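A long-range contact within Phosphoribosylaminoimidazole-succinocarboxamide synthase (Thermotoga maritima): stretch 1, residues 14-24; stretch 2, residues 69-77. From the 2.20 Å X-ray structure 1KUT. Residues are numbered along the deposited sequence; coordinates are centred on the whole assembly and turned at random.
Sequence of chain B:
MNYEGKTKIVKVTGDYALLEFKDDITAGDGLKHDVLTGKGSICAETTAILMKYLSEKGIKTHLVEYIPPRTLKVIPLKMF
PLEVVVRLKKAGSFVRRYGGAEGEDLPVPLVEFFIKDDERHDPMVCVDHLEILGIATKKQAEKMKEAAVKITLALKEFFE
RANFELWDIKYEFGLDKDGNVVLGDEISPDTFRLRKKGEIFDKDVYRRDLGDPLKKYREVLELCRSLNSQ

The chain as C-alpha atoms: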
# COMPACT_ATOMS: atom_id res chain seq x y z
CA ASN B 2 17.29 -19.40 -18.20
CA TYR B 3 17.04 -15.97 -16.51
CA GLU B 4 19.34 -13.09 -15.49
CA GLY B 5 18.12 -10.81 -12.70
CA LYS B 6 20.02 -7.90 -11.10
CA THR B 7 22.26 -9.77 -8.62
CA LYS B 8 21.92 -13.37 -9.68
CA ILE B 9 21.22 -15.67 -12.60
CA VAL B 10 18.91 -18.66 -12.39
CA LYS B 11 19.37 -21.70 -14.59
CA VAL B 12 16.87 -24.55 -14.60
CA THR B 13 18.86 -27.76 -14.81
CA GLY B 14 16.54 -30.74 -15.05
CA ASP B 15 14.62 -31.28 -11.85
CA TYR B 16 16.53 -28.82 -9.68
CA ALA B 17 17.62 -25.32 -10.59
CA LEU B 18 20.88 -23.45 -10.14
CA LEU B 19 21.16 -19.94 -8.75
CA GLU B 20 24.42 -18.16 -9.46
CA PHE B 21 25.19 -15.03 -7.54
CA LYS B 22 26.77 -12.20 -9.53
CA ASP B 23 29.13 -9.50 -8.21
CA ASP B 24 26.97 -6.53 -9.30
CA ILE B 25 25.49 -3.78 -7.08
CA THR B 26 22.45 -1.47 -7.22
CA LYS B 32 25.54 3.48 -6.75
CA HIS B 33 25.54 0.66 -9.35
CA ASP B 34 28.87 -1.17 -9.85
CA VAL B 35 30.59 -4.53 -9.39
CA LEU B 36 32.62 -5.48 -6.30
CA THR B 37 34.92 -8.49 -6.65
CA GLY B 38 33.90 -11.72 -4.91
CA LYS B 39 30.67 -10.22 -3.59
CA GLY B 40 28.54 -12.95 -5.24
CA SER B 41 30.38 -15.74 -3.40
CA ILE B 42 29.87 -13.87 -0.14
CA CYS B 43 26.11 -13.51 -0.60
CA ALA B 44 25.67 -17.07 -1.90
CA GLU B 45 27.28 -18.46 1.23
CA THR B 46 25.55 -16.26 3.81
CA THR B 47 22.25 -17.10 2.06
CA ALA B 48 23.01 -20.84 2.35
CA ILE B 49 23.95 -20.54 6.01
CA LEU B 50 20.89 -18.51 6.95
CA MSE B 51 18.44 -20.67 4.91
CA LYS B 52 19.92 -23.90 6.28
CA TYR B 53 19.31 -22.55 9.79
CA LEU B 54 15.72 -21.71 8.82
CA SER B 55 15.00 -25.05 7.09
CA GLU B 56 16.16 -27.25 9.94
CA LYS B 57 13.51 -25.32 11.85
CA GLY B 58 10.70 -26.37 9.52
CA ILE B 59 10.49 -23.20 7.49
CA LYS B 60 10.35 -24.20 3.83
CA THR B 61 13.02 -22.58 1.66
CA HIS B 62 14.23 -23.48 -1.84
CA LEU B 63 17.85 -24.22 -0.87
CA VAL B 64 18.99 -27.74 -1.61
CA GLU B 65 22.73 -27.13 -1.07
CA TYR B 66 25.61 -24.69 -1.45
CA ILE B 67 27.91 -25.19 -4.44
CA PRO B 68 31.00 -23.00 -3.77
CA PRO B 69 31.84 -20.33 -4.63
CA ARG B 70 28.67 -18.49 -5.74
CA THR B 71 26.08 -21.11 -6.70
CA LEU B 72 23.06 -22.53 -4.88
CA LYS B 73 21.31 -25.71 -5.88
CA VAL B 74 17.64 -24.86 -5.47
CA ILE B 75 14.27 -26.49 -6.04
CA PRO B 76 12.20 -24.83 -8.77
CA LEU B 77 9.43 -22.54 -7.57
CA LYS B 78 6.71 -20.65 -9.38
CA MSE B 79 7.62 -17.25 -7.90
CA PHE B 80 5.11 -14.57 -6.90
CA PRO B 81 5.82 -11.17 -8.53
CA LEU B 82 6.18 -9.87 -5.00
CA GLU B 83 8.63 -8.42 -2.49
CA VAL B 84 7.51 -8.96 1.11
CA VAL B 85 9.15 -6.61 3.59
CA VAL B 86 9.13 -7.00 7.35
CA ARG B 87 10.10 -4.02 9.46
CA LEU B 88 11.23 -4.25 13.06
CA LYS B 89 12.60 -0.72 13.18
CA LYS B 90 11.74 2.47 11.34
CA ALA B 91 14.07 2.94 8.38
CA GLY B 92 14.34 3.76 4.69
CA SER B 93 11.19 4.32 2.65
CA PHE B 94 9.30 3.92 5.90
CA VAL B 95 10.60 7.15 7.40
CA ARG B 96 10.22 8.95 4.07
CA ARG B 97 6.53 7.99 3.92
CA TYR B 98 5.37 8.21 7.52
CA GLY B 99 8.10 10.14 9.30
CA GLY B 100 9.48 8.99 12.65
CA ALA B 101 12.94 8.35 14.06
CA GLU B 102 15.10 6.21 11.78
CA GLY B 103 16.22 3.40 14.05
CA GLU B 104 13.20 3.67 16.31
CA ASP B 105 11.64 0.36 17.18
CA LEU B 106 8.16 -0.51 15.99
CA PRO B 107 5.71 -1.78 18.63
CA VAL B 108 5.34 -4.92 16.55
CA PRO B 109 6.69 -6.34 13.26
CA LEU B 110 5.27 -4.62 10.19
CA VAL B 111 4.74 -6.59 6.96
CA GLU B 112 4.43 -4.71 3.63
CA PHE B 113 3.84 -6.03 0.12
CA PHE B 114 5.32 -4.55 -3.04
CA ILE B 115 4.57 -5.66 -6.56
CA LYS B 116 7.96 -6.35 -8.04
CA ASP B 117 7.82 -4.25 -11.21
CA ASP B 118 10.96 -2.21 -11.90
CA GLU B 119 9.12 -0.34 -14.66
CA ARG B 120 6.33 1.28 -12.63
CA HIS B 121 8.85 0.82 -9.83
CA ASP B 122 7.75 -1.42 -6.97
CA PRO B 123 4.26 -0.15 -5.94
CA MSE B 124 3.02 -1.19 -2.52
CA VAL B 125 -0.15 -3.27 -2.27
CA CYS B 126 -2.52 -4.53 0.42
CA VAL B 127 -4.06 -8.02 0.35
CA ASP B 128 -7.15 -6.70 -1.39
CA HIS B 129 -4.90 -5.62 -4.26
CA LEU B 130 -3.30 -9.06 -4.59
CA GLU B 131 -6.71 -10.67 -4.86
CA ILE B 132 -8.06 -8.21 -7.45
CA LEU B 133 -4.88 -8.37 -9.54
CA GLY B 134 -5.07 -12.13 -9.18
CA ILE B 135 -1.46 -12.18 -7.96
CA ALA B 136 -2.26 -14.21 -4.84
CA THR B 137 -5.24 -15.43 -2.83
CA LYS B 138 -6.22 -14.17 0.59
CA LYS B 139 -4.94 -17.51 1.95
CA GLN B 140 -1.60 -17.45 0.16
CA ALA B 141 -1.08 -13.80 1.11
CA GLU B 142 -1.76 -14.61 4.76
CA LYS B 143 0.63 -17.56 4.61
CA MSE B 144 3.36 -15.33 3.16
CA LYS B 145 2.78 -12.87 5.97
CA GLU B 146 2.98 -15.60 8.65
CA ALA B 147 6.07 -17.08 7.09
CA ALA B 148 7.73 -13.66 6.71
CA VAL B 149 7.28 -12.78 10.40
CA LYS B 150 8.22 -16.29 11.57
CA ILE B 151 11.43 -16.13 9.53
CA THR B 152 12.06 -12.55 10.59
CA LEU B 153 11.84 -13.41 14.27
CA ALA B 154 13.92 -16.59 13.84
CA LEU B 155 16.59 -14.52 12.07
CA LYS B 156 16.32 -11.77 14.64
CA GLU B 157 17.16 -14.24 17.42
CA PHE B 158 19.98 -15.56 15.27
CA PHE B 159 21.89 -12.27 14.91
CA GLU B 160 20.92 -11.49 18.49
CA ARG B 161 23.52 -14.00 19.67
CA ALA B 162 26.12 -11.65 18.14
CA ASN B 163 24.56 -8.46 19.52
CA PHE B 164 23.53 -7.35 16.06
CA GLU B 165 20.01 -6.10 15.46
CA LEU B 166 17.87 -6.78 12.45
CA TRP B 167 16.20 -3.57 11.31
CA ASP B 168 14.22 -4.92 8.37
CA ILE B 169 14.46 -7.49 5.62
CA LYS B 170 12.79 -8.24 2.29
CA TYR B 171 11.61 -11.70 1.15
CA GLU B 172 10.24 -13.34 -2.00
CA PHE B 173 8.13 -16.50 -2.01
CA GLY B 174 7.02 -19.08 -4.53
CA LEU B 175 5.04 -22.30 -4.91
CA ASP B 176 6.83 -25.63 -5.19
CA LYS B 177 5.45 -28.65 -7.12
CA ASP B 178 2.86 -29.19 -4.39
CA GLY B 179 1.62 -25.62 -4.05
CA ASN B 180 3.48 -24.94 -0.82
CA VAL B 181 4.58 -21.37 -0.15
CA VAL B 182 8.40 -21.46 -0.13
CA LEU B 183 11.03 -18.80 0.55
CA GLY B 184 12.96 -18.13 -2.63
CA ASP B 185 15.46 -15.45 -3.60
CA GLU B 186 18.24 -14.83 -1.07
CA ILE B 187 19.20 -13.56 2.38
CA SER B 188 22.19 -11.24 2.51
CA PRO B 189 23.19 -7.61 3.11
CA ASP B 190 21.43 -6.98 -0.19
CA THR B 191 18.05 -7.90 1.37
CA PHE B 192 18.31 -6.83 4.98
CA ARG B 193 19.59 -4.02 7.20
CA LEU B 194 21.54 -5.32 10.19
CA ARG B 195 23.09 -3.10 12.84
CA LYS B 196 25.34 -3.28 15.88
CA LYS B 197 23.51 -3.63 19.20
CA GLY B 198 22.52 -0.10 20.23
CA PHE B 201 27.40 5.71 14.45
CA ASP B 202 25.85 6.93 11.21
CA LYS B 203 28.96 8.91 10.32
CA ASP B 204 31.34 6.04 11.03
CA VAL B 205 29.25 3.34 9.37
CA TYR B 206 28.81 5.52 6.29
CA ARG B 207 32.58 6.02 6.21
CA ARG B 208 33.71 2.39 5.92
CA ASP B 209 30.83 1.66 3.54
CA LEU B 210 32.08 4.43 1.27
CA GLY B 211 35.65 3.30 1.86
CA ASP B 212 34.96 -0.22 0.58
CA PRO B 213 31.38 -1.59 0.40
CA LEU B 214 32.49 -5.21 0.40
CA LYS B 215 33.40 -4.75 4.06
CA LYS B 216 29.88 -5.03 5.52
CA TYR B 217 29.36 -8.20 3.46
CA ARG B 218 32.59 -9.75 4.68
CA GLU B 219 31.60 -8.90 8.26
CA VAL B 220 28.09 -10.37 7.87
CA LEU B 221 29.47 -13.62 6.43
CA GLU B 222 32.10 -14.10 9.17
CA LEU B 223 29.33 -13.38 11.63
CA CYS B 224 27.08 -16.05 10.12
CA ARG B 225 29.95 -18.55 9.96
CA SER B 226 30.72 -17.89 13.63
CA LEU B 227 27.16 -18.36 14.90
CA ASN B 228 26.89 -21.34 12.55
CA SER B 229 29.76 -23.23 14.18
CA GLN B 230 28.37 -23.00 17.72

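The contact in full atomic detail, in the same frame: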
# COMPACT_ATOMS: atom_id res chain seq x y z
N GLY B 14 17.29 -29.53 -15.29
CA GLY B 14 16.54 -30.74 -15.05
C GLY B 14 15.44 -30.60 -14.02
O GLY B 14 14.46 -29.87 -14.22
N ASP B 15 15.59 -31.31 -12.92
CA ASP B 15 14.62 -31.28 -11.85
C ASP B 15 14.90 -30.05 -10.99
O ASP B 15 14.03 -29.20 -10.81
CB ASP B 15 14.70 -32.57 -11.02
CG ASP B 15 14.27 -33.80 -11.83
OD1 ASP B 15 13.19 -33.75 -12.46
OD2 ASP B 15 15.01 -34.82 -11.84
N TYR B 16 16.13 -29.96 -10.50
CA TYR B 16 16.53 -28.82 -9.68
C TYR B 16 16.95 -27.64 -10.54
O TYR B 16 17.02 -27.73 -11.78
CB TYR B 16 17.68 -29.20 -8.76
CG TYR B 16 17.32 -30.27 -7.76
CD1 TYR B 16 16.57 -29.96 -6.63
CD2 TYR B 16 17.71 -31.60 -7.96
CE1 TYR B 16 16.21 -30.96 -5.71
CE2 TYR B 16 17.36 -32.60 -7.05
CZ TYR B 16 16.61 -32.28 -5.93
OH TYR B 16 16.25 -33.27 -5.05
N ALA B 17 17.21 -26.52 -9.88
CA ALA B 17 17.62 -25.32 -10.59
C ALA B 17 18.92 -24.85 -9.97
O ALA B 17 19.27 -25.27 -8.88
CB ALA B 17 16.55 -24.24 -10.46
N LEU B 18 19.63 -23.98 -10.67
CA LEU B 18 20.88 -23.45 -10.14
C LEU B 18 20.73 -21.93 -10.03
O LEU B 18 20.15 -21.29 -10.91
CB LEU B 18 22.07 -23.80 -11.05
CG LEU B 18 22.60 -25.24 -11.07
CD1 LEU B 18 23.79 -25.31 -12.01
CD2 LEU B 18 23.00 -25.69 -9.66
N LEU B 19 21.24 -21.37 -8.95
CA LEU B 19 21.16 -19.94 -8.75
C LEU B 19 22.57 -19.42 -8.54
O LEU B 19 23.21 -19.67 -7.50
CB LEU B 19 20.28 -19.64 -7.53
CG LEU B 19 20.04 -18.18 -7.13
CD1 LEU B 19 19.42 -17.41 -8.28
CD2 LEU B 19 19.12 -18.15 -5.91
N GLU B 20 23.08 -18.71 -9.55
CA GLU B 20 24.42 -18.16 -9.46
C GLU B 20 24.40 -16.71 -9.05
O GLU B 20 23.73 -15.89 -9.67
CB GLU B 20 25.14 -18.28 -10.79
CG GLU B 20 26.51 -17.66 -10.76
CD GLU B 20 27.23 -17.78 -12.07
OE1 GLU B 20 28.36 -17.26 -12.18
OE2 GLU B 20 26.65 -18.39 -13.00
N PHE B 21 25.15 -16.39 -8.01
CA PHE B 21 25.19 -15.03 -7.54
C PHE B 21 26.25 -14.23 -8.29
O PHE B 21 27.38 -14.67 -8.41
CB PHE B 21 25.46 -15.02 -6.03
CG PHE B 21 24.26 -15.45 -5.20
CD1 PHE B 21 23.67 -16.69 -5.40
CD2 PHE B 21 23.72 -14.59 -4.24
CE1 PHE B 21 22.56 -17.08 -4.65
CE2 PHE B 21 22.62 -14.98 -3.50
CZ PHE B 21 22.04 -16.22 -3.70
N LYS B 22 25.85 -13.07 -8.81
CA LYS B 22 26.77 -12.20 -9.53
C LYS B 22 27.46 -11.26 -8.55
O LYS B 22 27.15 -11.26 -7.36
CB LYS B 22 26.02 -11.40 -10.60
CG LYS B 22 25.53 -12.24 -11.78
CD LYS B 22 24.93 -11.38 -12.89
CE LYS B 22 23.60 -10.76 -12.47
NZ LYS B 22 23.00 -9.92 -13.56
N ASP B 23 28.39 -10.44 -9.06
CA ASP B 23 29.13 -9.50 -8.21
C ASP B 23 28.65 -8.06 -8.34
O ASP B 23 29.26 -7.15 -7.78
CB ASP B 23 30.61 -9.57 -8.54
CG ASP B 23 31.19 -10.96 -8.38
OD1 ASP B 23 32.23 -11.25 -9.00
OD2 ASP B 23 30.61 -11.77 -7.63
N ASP B 24 27.55 -7.86 -9.06
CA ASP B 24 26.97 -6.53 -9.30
C ASP B 24 26.39 -5.85 -8.04
O ASP B 24 26.23 -6.48 -6.99
CB ASP B 24 25.85 -6.64 -10.34
CG ASP B 24 26.27 -7.41 -11.58
OD1 ASP B 24 25.39 -7.71 -12.42
OD2 ASP B 24 27.47 -7.73 -11.71
N PRO B 69 31.85 -21.51 -5.50
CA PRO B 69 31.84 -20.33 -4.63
C PRO B 69 30.57 -19.47 -4.58
O PRO B 69 30.24 -18.92 -3.52
CB PRO B 69 33.02 -19.53 -5.16
CG PRO B 69 32.91 -19.79 -6.66
CD PRO B 69 32.70 -21.29 -6.69
N ARG B 70 29.85 -19.36 -5.69
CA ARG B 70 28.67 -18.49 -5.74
C ARG B 70 27.41 -19.09 -6.33
O ARG B 70 26.58 -18.37 -6.92
CB ARG B 70 29.03 -17.22 -6.51
CG ARG B 70 29.46 -17.48 -7.97
CD ARG B 70 30.15 -16.22 -8.58
NE ARG B 70 29.57 -15.83 -9.87
CZ ARG B 70 29.82 -14.67 -10.48
NH1 ARG B 70 30.63 -13.78 -9.92
NH2 ARG B 70 29.24 -14.38 -11.65
N THR B 71 27.24 -20.40 -6.16
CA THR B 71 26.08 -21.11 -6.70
C THR B 71 25.27 -21.85 -5.65
O THR B 71 25.82 -22.43 -4.72
CB THR B 71 26.53 -22.12 -7.77
OG1 THR B 71 27.01 -21.41 -8.92
CG2 THR B 71 25.38 -23.03 -8.18
N LEU B 72 23.95 -21.84 -5.81
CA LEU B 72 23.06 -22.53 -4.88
C LEU B 72 22.20 -23.51 -5.65
O LEU B 72 21.58 -23.15 -6.67
CB LEU B 72 22.15 -21.53 -4.17
CG LEU B 72 22.34 -21.28 -2.68
CD1 LEU B 72 23.78 -21.03 -2.36
CD2 LEU B 72 21.48 -20.10 -2.27
N LYS B 73 22.16 -24.76 -5.21
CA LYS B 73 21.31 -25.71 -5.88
C LYS B 73 19.95 -25.53 -5.21
O LYS B 73 19.79 -25.73 -4.00
CB LYS B 73 21.82 -27.13 -5.69
CG LYS B 73 21.05 -28.19 -6.46
CD LYS B 73 21.62 -29.55 -6.11
CE LYS B 73 20.60 -30.68 -6.24
NZ LYS B 73 21.12 -31.91 -5.52
N VAL B 74 18.96 -25.11 -6.00
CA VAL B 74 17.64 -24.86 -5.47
C VAL B 74 16.56 -25.68 -6.15
O VAL B 74 16.77 -26.21 -7.24
CB VAL B 74 17.26 -23.38 -5.61
CG1 VAL B 74 18.21 -22.52 -4.79
CG2 VAL B 74 17.31 -22.96 -7.07
N ILE B 75 15.41 -25.78 -5.49
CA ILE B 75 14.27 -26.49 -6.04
C ILE B 75 13.46 -25.46 -6.81
O ILE B 75 13.24 -24.34 -6.34
CB ILE B 75 13.36 -27.07 -4.94
CG1 ILE B 75 12.83 -25.93 -4.07
CG2 ILE B 75 14.11 -28.07 -4.09
CD1 ILE B 75 11.80 -26.37 -3.04
N PRO B 76 12.99 -25.81 -8.02
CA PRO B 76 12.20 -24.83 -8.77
C PRO B 76 10.96 -24.37 -8.00
O PRO B 76 10.38 -25.11 -7.21
CB PRO B 76 11.83 -25.59 -10.05
CG PRO B 76 11.98 -27.05 -9.66
CD PRO B 76 13.20 -27.04 -8.80
N LEU B 77 10.60 -23.11 -8.22
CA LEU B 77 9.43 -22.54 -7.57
C LEU B 77 8.73 -21.66 -8.58
O LEU B 77 9.38 -21.11 -9.46
CB LEU B 77 9.83 -21.67 -6.38
CG LEU B 77 10.50 -22.28 -5.14
CD1 LEU B 77 10.92 -21.14 -4.22
CD2 LEU B 77 9.54 -23.21 -4.42
O HOH W 1 29.25 -11.72 -12.18

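Arg-70 is the polar anchor of this contact. Arg-70 NE lies 3.0 Å from Glu-20 OE1 and Arg-70 NH1 3.0 Å from Asp-23 OD2, so one guanidinium makes salt bridges to two carboxylates of the other stretch. Arg-70 NH2 also donates to Glu-20 OE1 (3.1 Å) and to a water (2.7 Å) that accepts a weak bond from Asp-23 N. Glu-20, with chi1 and chi2 both t, extends to Arg-70, while Lys-22 CA and Phe-21 O lie over one guanidinium face.

Backbone pairing sets the antiparallel register. Ala-17 N to Val-74 O is 2.7 Å and Val-74 N to Ala-17 O 2.9 Å; Leu-19 N to Leu-72 O is 2.9 Å and Leu-72 N to Leu-19 O 2.8 Å, all hydrogen bonds. Phe-21 N to Arg-70 O, 2.7 Å, extends the ladder beyond the second strand.

Alternation then sorts the residue types. Ala-17, Leu-19, Leu-72 and Val-74 share the buried face, where Ala-17 CB meets Val-74 CG2 at 3.7 Å; the small alanine sits beside the branched valine. Leu-18, Glu-20, Thr-71 and Lys-73 occupy the more exposed face, mixing aliphatic and polar groups. Near the start of stretch 1, extended Lys-73 lays its CE over the Tyr-16 ring, 3.7 Å from the centroid, with NZ in cation-pi range, and Asp-15 O touches Pro-76 CD at 3.1 Å.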